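Local atomic coordinates of mortality factor 4-like protein 1 (Homo sapiens, PDB entry 2F5K), a protein that binds lysine-methylated histone H3 through its chromo domain, a small beta barrel, and so probably takes part in gene regulation. Residues A[88-91]-A[92-96]. Sequence-based numbering, arbitrary orientation.
Sequences LQKA and NQEQY
Lys90 lays its aliphatic chain alongside the side chain of Glu94, one turn further along helix 79-98, and the two point the same way. With CG anti to the backbone N (chi1 163°) and the rest of the chain extended, Lys90 sends its methylenes past the carboxylate: Glu94 OE2 lies 3.4 Å from Lys90 CG and 3.2 Å from Lys90 CE. The ammonium group runs on beyond, leaving Lys90 NZ 4.5 Å from Glu94 OE2, too far for a salt bridge. Beside them Gln93 is paired with Gln89 side by side, their amide planes only 23° apart. A bend at chi2 (147°) folds the Gln93 amide back over the preceding turn, where Gln93 NE2 touches Gln89 CB at 3.5 Å; the same nitrogen approaches Gln89 O, but at an angle too poor for a hydrogen bond. That carbonyl is instead taken by the backbone, Gln93 N to Gln89 O at 2.6 Å, next to the nearly straight bond from Asn92 N to Leu88 O. One residue on, Glu94 N bonds to Lys90 O and, weakly, to Ala91 O. The side chain of Asn92 touches Pro35 and Leu36, in the loop between strands 28-32 and 37-48. Both pairs are i, i+4 neighbours on the exposed C-terminal helix that follows the chromo domain strands; main-chain bonds hold it, and the opposite charges probably add a modest, solvent-screened attraction.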
# COMPACT_ATOMS: atom_id res chain seq x y z
N LEU A 88 -9.15 -7.34 6.23
CA LEU A 88 -8.33 -8.23 5.44
C LEU A 88 -7.43 -9.05 6.39
O LEU A 88 -7.20 -10.22 6.19
CB LEU A 88 -7.47 -7.45 4.43
CG LEU A 88 -8.18 -6.59 3.37
CD1 LEU A 88 -7.27 -6.27 2.24
CD2 LEU A 88 -9.43 -7.23 2.84
N GLN A 89 -6.95 -8.42 7.46
CA GLN A 89 -6.09 -9.12 8.41
C GLN A 89 -6.78 -10.35 8.96
O GLN A 89 -6.25 -11.45 8.90
CB GLN A 89 -5.70 -8.20 9.55
CG GLN A 89 -4.41 -7.52 9.31
CD GLN A 89 -4.18 -6.36 10.25
OE1 GLN A 89 -4.78 -6.30 11.33
NE2 GLN A 89 -3.29 -5.44 9.86
N LYS A 90 -7.99 -10.15 9.47
CA LYS A 90 -8.78 -11.26 10.01
C LYS A 90 -9.15 -12.27 8.93
O LYS A 90 -9.12 -13.49 9.16
CB LYS A 90 -10.03 -10.73 10.73
CG LYS A 90 -11.13 -11.74 10.99
CD LYS A 90 -12.28 -11.06 11.76
CE LYS A 90 -13.59 -11.84 11.66
NZ LYS A 90 -14.78 -10.99 11.95
N ALA A 91 -9.53 -11.79 7.76
CA ALA A 91 -9.83 -12.73 6.69
C ALA A 91 -8.59 -13.58 6.44
O ALA A 91 -8.68 -14.80 6.44
CB ALA A 91 -10.25 -12.00 5.43
N ASN A 92 -7.44 -12.93 6.24
CA ASN A 92 -6.18 -13.66 6.02
C ASN A 92 -5.94 -14.59 7.21
O ASN A 92 -5.74 -15.78 7.02
CB ASN A 92 -5.00 -12.70 5.84
CG ASN A 92 -3.66 -13.43 5.57
OD1 ASN A 92 -2.72 -13.34 6.35
ND2 ASN A 92 -3.59 -14.15 4.46
N GLN A 93 -5.99 -14.04 8.42
CA GLN A 93 -5.78 -14.85 9.61
C GLN A 93 -6.70 -16.06 9.58
O GLN A 93 -6.34 -17.13 10.09
CB GLN A 93 -5.94 -14.02 10.89
CG GLN A 93 -4.67 -13.23 11.24
CD GLN A 93 -4.93 -11.88 11.93
OE1 GLN A 93 -5.64 -11.81 12.94
NE2 GLN A 93 -4.32 -10.81 11.39
N GLU A 94 -7.87 -15.89 8.97
CA GLU A 94 -8.80 -17.01 8.88
C GLU A 94 -8.29 -18.02 7.87
O GLU A 94 -8.55 -19.21 8.00
CB GLU A 94 -10.24 -16.56 8.59
CG GLU A 94 -11.03 -16.31 9.88
CD GLU A 94 -12.37 -15.60 9.69
OE1 GLU A 94 -13.12 -15.93 8.75
OE2 GLU A 94 -12.68 -14.71 10.52
N GLN A 95 -7.54 -17.56 6.89
CA GLN A 95 -6.98 -18.47 5.91
C GLN A 95 -5.83 -19.27 6.51
O GLN A 95 -5.73 -20.47 6.29
CB GLN A 95 -6.52 -17.74 4.64
CG GLN A 95 -5.94 -18.69 3.60
CD GLN A 95 -5.14 -17.98 2.52
OE1 GLN A 95 -3.92 -17.95 2.58
NE2 GLN A 95 -5.83 -17.43 1.53
N TYR A 96 -4.97 -18.59 7.27
CA TYR A 96 -3.87 -19.26 7.94
C TYR A 96 -4.43 -20.35 8.85
O TYR A 96 -4.01 -21.50 8.78
CB TYR A 96 -3.03 -18.28 8.76
CG TYR A 96 -1.81 -18.88 9.42
CD1 TYR A 96 -0.79 -19.44 8.66
CD2 TYR A 96 -1.68 -18.90 10.81
CE1 TYR A 96 0.33 -20.00 9.26
CE2 TYR A 96 -0.57 -19.46 11.42
CZ TYR A 96 0.44 -20.00 10.64
OH TYR A 96 1.55 -20.55 11.23